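Local coordinates for protein endolysin B (Mycobacterium phage D29, PDB 3HC7) that hydrolyses the ester linkage between mycolic acids and the arabinogalactan-peptidoglycan of the host cell wall, so that the phage can lyse the cell and release its progeny, at residues A45-W50 and R185-A190; Q83-V88 and G117-Q122; E130-V135 and G235-H240. All blocks are in the same frame, centred on the assembly; numbering follows the deposited sequence.

Interaction 1: A45-W50 and R185-A190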
loop_
_atom_site.group_PDB
_atom_site.type_symbol
_atom_site.label_atom_id
_atom_site.label_comp_id
_atom_site.label_asym_id
_atom_site.label_seq_id
_atom_site.Cartn_x
_atom_site.Cartn_y
_atom_site.Cartn_z
ATOM N N ALA A 45 -10.421 -4.205 -3.707
ATOM C CA ALA A 45 -10.801 -4.454 -5.099
ATOM C C ALA A 45 -9.692 -4.087 -6.077
ATOM O O ALA A 45 -8.986 -3.107 -5.880
ATOM C CB ALA A 45 -12.081 -3.694 -5.444
ATOM N N ALA A 46 -9.547 -4.878 -7.131
ATOM C CA ALA A 46 -8.587 -4.566 -8.196
ATOM C C ALA A 46 -9.023 -3.360 -9.037
ATOM O O ALA A 46 -8.186 -2.579 -9.506
ATOM C CB ALA A 46 -8.365 -5.783 -9.082
ATOM N N PHE A 47 -10.332 -3.211 -9.235
ATOM C CA PHE A 47 -10.862 -2.078 -9.993
ATOM C C PHE A 47 -12.360 -1.912 -9.834
ATOM O O PHE A 47 -13.105 -2.870 -10.030
ATOM C CB PHE A 47 -10.547 -2.189 -11.484
ATOM C CG PHE A 47 -10.925 -0.953 -12.252
ATOM C CD1 PHE A 47 -10.073 0.144 -12.287
ATOM C CD2 PHE A 47 -12.154 -0.862 -12.889
ATOM C CE1 PHE A 47 -10.427 1.301 -12.971
ATOM C CE2 PHE A 47 -12.515 0.291 -13.574
ATOM C CZ PHE A 47 -11.650 1.376 -13.612
ATOM N N PRO A 48 -12.812 -0.685 -9.512
ATOM C CA PRO A 48 -11.951 0.487 -9.292
ATOM C C PRO A 48 -11.239 0.385 -7.950
ATOM O O PRO A 48 -11.864 0.057 -6.938
ATOM C CB PRO A 48 -12.943 1.653 -9.250
ATOM C CG PRO A 48 -14.210 1.050 -8.760
ATOM C CD PRO A 48 -14.232 -0.391 -9.242
ATOM N N MET A 49 -9.943 0.658 -7.945
ATOM C CA MET A 49 -9.145 0.517 -6.741
ATOM C C MET A 49 -9.283 1.707 -5.786
ATOM O O MET A 49 -9.431 1.518 -4.582
ATOM C CB MET A 49 -7.674 0.322 -7.107
ATOM C CG MET A 49 -6.769 0.034 -5.917
ATOM S SD MET A 49 -5.063 -0.250 -6.424
ATOM C CE MET A 49 -5.278 -1.773 -7.365
ATOM N N TRP A 50 -9.225 2.929 -6.303
ATOM C CA TRP A 50 -9.180 4.062 -5.383
ATOM C C TRP A 50 -10.356 4.133 -4.401
ATOM O O TRP A 50 -10.144 4.392 -3.214
ATOM C CB TRP A 50 -8.932 5.413 -6.075
ATOM C CG TRP A 50 -8.349 6.374 -5.070
ATOM C CD1 TRP A 50 -9.016 7.346 -4.382
ATOM C CD2 TRP A 50 -6.997 6.392 -4.584
ATOM N NE1 TRP A 50 -8.154 7.988 -3.521
ATOM C CE2 TRP A 50 -6.911 7.422 -3.626
ATOM C CE3 TRP A 50 -5.845 5.653 -4.883
ATOM C CZ2 TRP A 50 -5.720 7.729 -2.958
ATOM C CZ3 TRP A 50 -4.665 5.956 -4.222
ATOM C CH2 TRP A 50 -4.611 6.984 -3.264
ATOM N N ARG A 185 -1.162 4.762 -13.591
ATOM C CA ARG A 185 -1.586 5.638 -12.490
ATOM C C ARG A 185 -3.059 5.968 -12.642
ATOM O O ARG A 185 -3.795 6.007 -11.670
ATOM C CB ARG A 185 -0.779 6.938 -12.444
ATOM C CG ARG A 185 0.342 6.936 -11.438
ATOM C CD ARG A 185 0.877 8.337 -11.185
ATOM N NE ARG A 185 1.267 8.999 -12.415
ATOM C CZ ARG A 185 2.490 8.954 -12.926
ATOM N NH1 ARG A 185 3.446 8.270 -12.317
ATOM N NH2 ARG A 185 2.754 9.596 -14.049
ATOM N N ILE A 186 -3.499 6.196 -13.876
ATOM C CA ILE A 186 -4.901 6.507 -14.101
ATOM C C ILE A 186 -5.808 5.396 -13.562
ATOM O O ILE A 186 -6.780 5.662 -12.844
ATOM C CB ILE A 186 -5.167 6.762 -15.588
ATOM C CG1 ILE A 186 -4.702 8.179 -15.932
ATOM C CG2 ILE A 186 -6.646 6.570 -15.913
ATOM C CD1 ILE A 186 -4.632 8.463 -17.402
ATOM N N VAL A 187 -5.474 4.156 -13.909
ATOM C CA VAL A 187 -6.243 2.990 -13.477
ATOM C C VAL A 187 -6.325 2.889 -11.949
ATOM O O VAL A 187 -7.394 2.663 -11.369
ATOM C CB VAL A 187 -5.660 1.688 -14.088
ATOM C CG1 VAL A 187 -6.148 0.472 -13.343
ATOM C CG2 VAL A 187 -6.055 1.591 -15.533
ATOM N N MET A 188 -5.199 3.089 -11.292
ATOM C CA MET A 188 -5.177 3.029 -9.837
ATOM C C MET A 188 -5.968 4.145 -9.132
ATOM O O MET A 188 -6.504 3.926 -8.042
ATOM C CB MET A 188 -3.746 2.989 -9.336
ATOM C CG MET A 188 -3.057 1.666 -9.602
ATOM S SD MET A 188 -1.340 1.731 -9.079
ATOM C CE MET A 188 -1.502 2.673 -7.574
ATOM N N LYS A 189 -6.054 5.327 -9.746
ATOM C CA LYS A 189 -6.750 6.467 -9.123
ATOM C C LYS A 189 -8.220 6.641 -9.530
ATOM O O LYS A 189 -8.946 7.434 -8.932
ATOM C CB LYS A 189 -6.000 7.765 -9.439
ATOM C CG LYS A 189 -4.588 7.805 -8.896
ATOM C CD LYS A 189 -3.739 8.797 -9.666
ATOM C CE LYS A 189 -4.286 10.214 -9.575
ATOM N NZ LYS A 189 -3.375 11.177 -10.263
ATOM N N ALA A 190 -8.658 5.914 -10.555
ATOM C CA ALA A 190 -9.967 6.156 -11.149
ATOM C C ALA A 190 -11.119 5.735 -10.237
ATOM O O ALA A 190 -10.986 4.791 -9.461
ATOM C CB ALA A 190 -10.075 5.425 -12.492
HETATM O O HOH W 1 -9.255 2.882 -9.359
#
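Trp50 and Lys189 bring their CA atoms to 5.1 Å where the loop 45-50, as it enters helix 50-70, runs past the last turn of helix 179-189. Ala190 is the first residue there to leave helical torsions, and the carbonyls at this helix end face the loop. Phe47 has CG anti to its backbone N (chi1 -173°), and its ring presents an edge to Val187: CE1 lies 3.7 Å from Val187 O, near the ring plane. CD1 of the same ring reaches CG1 of Val187, the two side chains crossing at about a right angle. Behind a cis peptide bond, Pro48 folds back so that its CB sits over the centre of one face of that ring. Pro48 CB also lies 3.7 Å from Ala190 O. Trp50 starts toward the helix, then swings off; its CB lies 3.5 Å from Lys189 O, and the ring edge at CE3 faces Met188 O, while the indole runs on to Ile86 and Gln90 of helix 83-96. Deeper in, Met49 SD packs on CG of Met188 at 4.2 Å. A water bridges the two segments: it accepts from Trp50 N at 3.1 Å and lies within hydrogen-bonding distance of Val187 O (2.7 Å) and Ala190 O (2.6 Å). Val187 also meets Ile223 of helix 212-230, which joins this corner of the alpha/beta-hydrolase fold to the long helix beside it. Chemically, the water ties Trp50 N, at the start of helix 50-70, to the C-terminal end of helix 179-189, and apolar side chains pack around that joint.

Interaction 2: Q83-V88 and G117-Q122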
loop_
_atom_site.group_PDB
_atom_site.type_symbol
_atom_site.label_atom_id
_atom_site.label_comp_id
_atom_site.label_asym_id
_atom_site.label_seq_id
_atom_site.Cartn_x
_atom_site.Cartn_y
_atom_site.Cartn_z
ATOM N N GLN A 83 -2.229 -2.759 -2.440
ATOM C CA GLN A 83 -3.287 -1.782 -2.176
ATOM C C GLN A 83 -3.295 -1.431 -0.681
ATOM O O GLN A 83 -3.560 -0.289 -0.287
ATOM C CB GLN A 83 -4.656 -2.300 -2.623
ATOM C CG GLN A 83 -5.798 -1.336 -2.307
ATOM C CD GLN A 83 -7.154 -1.828 -2.805
ATOM O OE1 GLN A 83 -8.197 -1.334 -2.379
ATOM N NE2 GLN A 83 -7.142 -2.801 -3.710
ATOM N N GLY A 84 -2.986 -2.425 0.147
ATOM C CA GLY A 84 -2.909 -2.238 1.584
ATOM C C GLY A 84 -1.815 -1.267 1.983
ATOM O O GLY A 84 -1.945 -0.556 2.981
ATOM N N ALA A 85 -0.735 -1.237 1.204
ATOM C CA ALA A 85 0.368 -0.310 1.451
ATOM C C ALA A 85 -0.070 1.115 1.150
ATOM O O ALA A 85 0.337 2.054 1.833
ATOM C CB ALA A 85 1.574 -0.678 0.612
ATOM N N ILE A 86 -0.890 1.285 0.119
ATOM C CA ILE A 86 -1.454 2.607 -0.157
ATOM C C ILE A 86 -2.304 3.085 1.027
ATOM O O ILE A 86 -2.187 4.240 1.454
ATOM C CB ILE A 86 -2.327 2.632 -1.431
ATOM C CG1 ILE A 86 -1.564 2.103 -2.646
ATOM C CG2 ILE A 86 -2.823 4.056 -1.721
ATOM C CD1 ILE A 86 -2.458 1.963 -3.900
ATOM N N VAL A 87 -3.159 2.204 1.551
ATOM C CA VAL A 87 -4.002 2.564 2.689
ATOM C C VAL A 87 -3.149 3.035 3.866
ATOM O O VAL A 87 -3.376 4.118 4.406
ATOM C CB VAL A 87 -4.922 1.400 3.142
ATOM C CG1 VAL A 87 -5.604 1.739 4.491
ATOM C CG2 VAL A 87 -5.958 1.080 2.068
ATOM N N VAL A 88 -2.170 2.226 4.262
ATOM C CA VAL A 88 -1.304 2.585 5.392
ATOM C C VAL A 88 -0.513 3.858 5.084
ATOM O O VAL A 88 -0.329 4.713 5.954
ATOM C CB VAL A 88 -0.325 1.446 5.763
ATOM C CG1 VAL A 88 0.676 1.912 6.827
ATOM C CG2 VAL A 88 -1.083 0.214 6.260
ATOM N N GLY A 117 5.401 -4.143 -1.333
ATOM C CA GLY A 117 4.895 -3.758 -2.646
ATOM C C GLY A 117 4.128 -2.442 -2.668
ATOM O O GLY A 117 2.962 -2.408 -3.064
ATOM N N ASN A 118 4.807 -1.364 -2.284
ATOM C CA ASN A 118 4.187 -0.070 -1.974
ATOM C C ASN A 118 4.125 0.955 -3.129
ATOM O O ASN A 118 5.144 1.527 -3.524
ATOM C CB ASN A 118 4.933 0.541 -0.771
ATOM C CG ASN A 118 4.284 1.804 -0.253
ATOM O OD1 ASN A 118 3.170 2.143 -0.640
ATOM N ND2 ASN A 118 4.981 2.509 0.632
ATOM N N PRO A 119 2.916 1.213 -3.659
ATOM C CA PRO A 119 2.793 2.200 -4.741
ATOM C C PRO A 119 3.137 3.624 -4.305
ATOM O O PRO A 119 3.292 4.493 -5.161
ATOM C CB PRO A 119 1.318 2.102 -5.141
ATOM C CG PRO A 119 0.899 0.733 -4.712
ATOM C CD PRO A 119 1.659 0.481 -3.436
ATOM N N MET A 120 3.254 3.862 -3.001
ATOM C CA MET A 120 3.671 5.166 -2.501
ATOM C C MET A 120 5.089 5.112 -1.971
ATOM O O MET A 120 5.503 5.995 -1.219
ATOM C CB MET A 120 2.778 5.626 -1.342
ATOM C CG MET A 120 1.374 6.054 -1.716
ATOM S SD MET A 120 0.420 6.424 -0.218
ATOM C CE MET A 120 1.227 7.916 0.362
ATOM N N ARG A 121 5.832 4.071 -2.318
ATOM C CA ARG A 121 7.166 3.917 -1.744
ATOM C C ARG A 121 8.061 5.125 -2.034
ATOM O O ARG A 121 8.196 5.552 -3.179
ATOM C CB ARG A 121 7.833 2.629 -2.220
ATOM C CG ARG A 121 9.164 2.364 -1.538
ATOM C CD ARG A 121 9.751 1.030 -1.950
ATOM N NE ARG A 121 10.186 1.035 -3.346
ATOM C CZ ARG A 121 11.340 1.547 -3.767
ATOM N NH1 ARG A 121 12.181 2.106 -2.906
ATOM N NH2 ARG A 121 11.651 1.503 -5.051
ATOM N N GLN A 122 8.659 5.670 -0.977
ATOM C CA GLN A 122 9.542 6.828 -1.076
ATOM C C GLN A 122 10.725 6.511 -1.984
ATOM O O GLN A 122 11.159 5.360 -2.065
ATOM C CB GLN A 122 10.031 7.224 0.326
ATOM C CG GLN A 122 11.223 8.175 0.357
ATOM C CD GLN A 122 11.608 8.579 1.770
ATOM O OE1 GLN A 122 10.751 8.725 2.641
ATOM N NE2 GLN A 122 12.903 8.763 2.003
#
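Ile86 has CG1 anti to its own carbonyl carbon (chi1 -55°), which sets that atom against the ring of Pro119, and Asn118 has CG anti to its backbone N (chi1 -173°), which puts CG beside the methyl of Ala85. The tightest approach is Ile86 CG1 to Pro119 CG at 3.5 Å, closer than usual for two carbons. CD1 of Ile86 rests on the same ring, and the two side chains cross at about a right angle. One helical position earlier, Ala85 points its CB at the loop, 3.5 Å from Asn118 OD1 and 4.2 Å from Pro119 CD. The small methyl lets the backbones come close, with the CA atoms of Ala85 and Asn118 at 5.1 Å. This is the start of the helix that follows the nucleophile in an alpha/beta hydrolase: Gly84 belongs to the GxSxG sequence around the active-site Ser82, and residues 117-122 leave the end of strand 110-116, the neighbour in the sheet of strand 76-81 that leads to Ser82. Gly117, just after the strand, comes within about 3 Å of the side chain of Asp166 (nearest atoms), the probable acid of the triad, and bonds through its backbone to Tyr161. Asn118 braces the start of the loop. Its OD1 accepts from Met120 N at 2.9 Å, an Asx turn, with the donor 67° out of the carbonyl plane, and its ND2 is held by Asp160. The type I turn from Asn118 to Arg121 overlaps it, closed by Arg121 N to Asn118 O. At the far end Met120 extends toward the helix, and SD stands 3.8 Å from Ile86 O and 4.3 Å from Ile86 CG2; the bend at chi3 turns only CE.

Interaction 3: E130-V135 and G235-H240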
loop_
_atom_site.group_PDB
_atom_site.type_symbol
_atom_site.label_atom_id
_atom_site.label_comp_id
_atom_site.label_asym_id
_atom_site.label_seq_id
_atom_site.Cartn_x
_atom_site.Cartn_y
_atom_site.Cartn_z
ATOM N N GLU A 130 14.996 -10.876 2.051
ATOM C CA GLU A 130 15.862 -12.026 2.268
ATOM C C GLU A 130 15.258 -13.259 1.617
ATOM O O GLU A 130 14.907 -14.229 2.289
ATOM C CB GLU A 130 16.076 -12.254 3.770
ATOM C CG GLU A 130 16.699 -11.060 4.489
ATOM C CD GLU A 130 16.710 -11.208 6.002
ATOM O OE1 GLU A 130 16.716 -12.355 6.502
ATOM O OE2 GLU A 130 16.713 -10.168 6.696
ATOM N N TRP A 131 15.143 -13.213 0.297
ATOM C CA TRP A 131 14.419 -14.233 -0.439
ATOM C C TRP A 131 15.011 -14.344 -1.837
ATOM O O TRP A 131 16.180 -14.023 -2.045
ATOM C CB TRP A 131 12.933 -13.868 -0.481
ATOM C CG TRP A 131 12.028 -14.936 -1.003
ATOM C CD1 TRP A 131 12.101 -16.274 -0.751
ATOM C CD2 TRP A 131 10.883 -14.747 -1.845
ATOM N NE1 TRP A 131 11.082 -16.933 -1.400
ATOM C CE2 TRP A 131 10.321 -16.017 -2.077
ATOM C CE3 TRP A 131 10.283 -13.625 -2.430
ATOM C CZ2 TRP A 131 9.185 -16.198 -2.871
ATOM C CZ3 TRP A 131 9.158 -13.804 -3.218
ATOM C CH2 TRP A 131 8.620 -15.082 -3.432
ATOM N N ILE A 132 14.206 -14.782 -2.796
ATOM C CA ILE A 132 14.721 -15.095 -4.123
ATOM C C ILE A 132 14.702 -13.903 -5.078
ATOM O O ILE A 132 15.080 -14.027 -6.246
ATOM C CB ILE A 132 13.962 -16.285 -4.750
ATOM C CG1 ILE A 132 12.516 -15.903 -5.075
ATOM C CG2 ILE A 132 14.001 -17.487 -3.815
ATOM C CD1 ILE A 132 11.734 -17.019 -5.756
ATOM N N HIS A 133 14.275 -12.749 -4.578
ATOM C CA HIS A 133 14.194 -11.553 -5.410
ATOM C C HIS A 133 15.098 -10.417 -4.941
ATOM O O HIS A 133 15.220 -10.163 -3.741
ATOM C CB HIS A 133 12.741 -11.077 -5.530
ATOM C CG HIS A 133 11.920 -11.900 -6.470
ATOM N ND1 HIS A 133 12.025 -11.789 -7.840
ATOM C CD2 HIS A 133 10.992 -12.860 -6.241
ATOM C CE1 HIS A 133 11.197 -12.641 -8.414
ATOM N NE2 HIS A 133 10.557 -13.304 -7.466
ATOM N N PRO A 134 15.728 -9.723 -5.901
ATOM C CA PRO A 134 16.632 -8.604 -5.622
ATOM C C PRO A 134 15.862 -7.369 -5.165
ATOM O O PRO A 134 14.834 -7.034 -5.749
ATOM C CB PRO A 134 17.289 -8.341 -6.977
ATOM C CG PRO A 134 16.303 -8.834 -7.986
ATOM C CD PRO A 134 15.506 -9.927 -7.345
ATOM N N VAL A 135 16.353 -6.708 -4.125
ATOM C CA VAL A 135 15.710 -5.502 -3.628
ATOM C C VAL A 135 15.621 -4.468 -4.750
ATOM O O VAL A 135 16.444 -4.466 -5.664
ATOM C CB VAL A 135 16.475 -4.917 -2.426
ATOM C CG1 VAL A 135 17.847 -4.428 -2.862
ATOM C CG2 VAL A 135 15.673 -3.797 -1.769
ATOM N N GLY A 235 1.808 -19.374 -9.365
ATOM C CA GLY A 235 2.894 -19.804 -8.496
ATOM C C GLY A 235 3.122 -18.888 -7.302
ATOM O O GLY A 235 2.487 -17.839 -7.172
ATOM N N ASP A 236 4.038 -19.285 -6.424
ATOM C CA ASP A 236 4.312 -18.515 -5.215
ATOM C C ASP A 236 5.697 -17.871 -5.238
ATOM O O ASP A 236 6.241 -17.516 -4.190
ATOM C CB ASP A 236 4.149 -19.391 -3.963
ATOM C CG ASP A 236 5.204 -20.483 -3.860
ATOM O OD1 ASP A 236 6.180 -20.459 -4.637
ATOM O OD2 ASP A 236 5.060 -21.369 -2.991
ATOM N N LYS A 237 6.259 -17.716 -6.432
ATOM C CA LYS A 237 7.600 -17.154 -6.560
ATOM C C LYS A 237 7.672 -15.936 -7.494
ATOM O O LYS A 237 8.729 -15.629 -8.040
ATOM C CB LYS A 237 8.589 -18.241 -6.989
ATOM C CG LYS A 237 8.555 -19.464 -6.080
ATOM C CD LYS A 237 9.789 -20.330 -6.226
ATOM C CE LYS A 237 9.694 -21.570 -5.346
ATOM N NZ LYS A 237 8.544 -22.435 -5.738
ATOM N N TRP A 238 6.549 -15.246 -7.661
ATOM C CA TRP A 238 6.511 -14.019 -8.451
ATOM C C TRP A 238 7.136 -12.840 -7.695
ATOM O O TRP A 238 7.239 -12.870 -6.468
ATOM C CB TRP A 238 5.069 -13.701 -8.848
ATOM C CG TRP A 238 4.513 -14.674 -9.836
ATOM C CD1 TRP A 238 4.370 -16.024 -9.672
ATOM C CD2 TRP A 238 4.018 -14.374 -11.148
ATOM N NE1 TRP A 238 3.821 -16.582 -10.808
ATOM C CE2 TRP A 238 3.597 -15.588 -11.725
ATOM C CE3 TRP A 238 3.899 -13.195 -11.891
ATOM C CZ2 TRP A 238 3.060 -15.656 -13.006
ATOM C CZ3 TRP A 238 3.364 -13.265 -13.160
ATOM C CH2 TRP A 238 2.951 -14.486 -13.705
ATOM N N PRO A 239 7.561 -11.798 -8.431
ATOM C CA PRO A 239 8.198 -10.605 -7.853
ATOM C C PRO A 239 7.254 -9.722 -7.024
ATOM O O PRO A 239 7.718 -8.966 -6.164
ATOM C CB PRO A 239 8.672 -9.838 -9.095
ATOM C CG PRO A 239 7.768 -10.325 -10.194
ATOM C CD PRO A 239 7.641 -11.784 -9.903
ATOM N N HIS A 240 5.952 -9.804 -7.281
ATOM C CA HIS A 240 4.994 -8.998 -6.529
ATOM C C HIS A 240 4.654 -9.658 -5.193
ATOM O O HIS A 240 3.836 -9.144 -4.435
ATOM C CB HIS A 240 3.716 -8.778 -7.345
ATOM C CG HIS A 240 3.031 -10.051 -7.734
ATOM N ND1 HIS A 240 1.835 -10.452 -7.182
ATOM C CD2 HIS A 240 3.389 -11.024 -8.604
ATOM C CE1 HIS A 240 1.476 -11.610 -7.706
ATOM N NE2 HIS A 240 2.403 -11.981 -8.570
#
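The imidazole of His133 has Pro239 CA over one face, 3.7 Å from the ring centroid and displaced toward the rim, a CH-pi contact, while its edge, near the ring plane, meets Lys237 O, with Trp131 CE3 also near that plane at the edge. The indole of Trp131 carries CG1 of its neighbour Ile132 over the centre of one face and turns its edge to Asp236 O, which is 3.5 Å from CZ2. Two loops of the alpha/beta-hydrolase fold meet here at the surface. One follows strand 110-116, and the other leads from helix 212-230 to the catalytic His240, which sits one residue beyond Pro239. His133 has CG anti to its carbonyl carbon (chi1 -76°), and its ring reaches across to the second loop. NE2 donates to Lys237 O at 3.0 Å and nearly straight, 170° at the hydrogen, although it comes in from above the carbonyl plane. A proton on NE2 is implied. The edge of this imidazole holds Lys237 O and its face packs on Pro239 CA, two residues further along the loop that carries the catalytic histidine, and the ring also meets that of His163. The side chain of Pro239 lies about 5 Å from that of Asp166, the probable acid of the triad, and the Pro239 carbonyl is held by ND1 of His163. His240 itself does not touch the 130-135 loop; its carbonyl bonds to the hydroxyl of Tyr81, next to the nucleophile. Towards solvent, Lys237 runs past Ile132, crossing it at about a right angle, and NZ makes a salt bridge with OD1 of Asp236, 3.3 Å, its hydrogen bond weak. Against the aliphatic part of that lysine lies Ile132 CD1, 3.6 Å from Lys237 CB.

In the fold
Interactions 1 and 2 are joined directly, their centres 13 Å apart: Ile86 and Pro119 of interaction 2 pack on Met188 of interaction 1, and Gln83 NE2 probably bonds to Ala45 O. Interaction 3 stands apart, 18 Å from interaction 2 and 24 Å from interaction 1 between centres, touching neither. Along the chain, 83-88, 117-122 and 130-135 fall between 45-50 and 185-190; 235-240 lies beyond, so interactions 1 and 3 cross. The parallel sheet links the first two, with strands 76-81 and 110-116 leading into interaction 2 and strand 35-38 preceding the loop of interaction 1. All three lie near the active site, from the nucleophile's helix and the acid's neighbourhood to the catalytic histidine's loop.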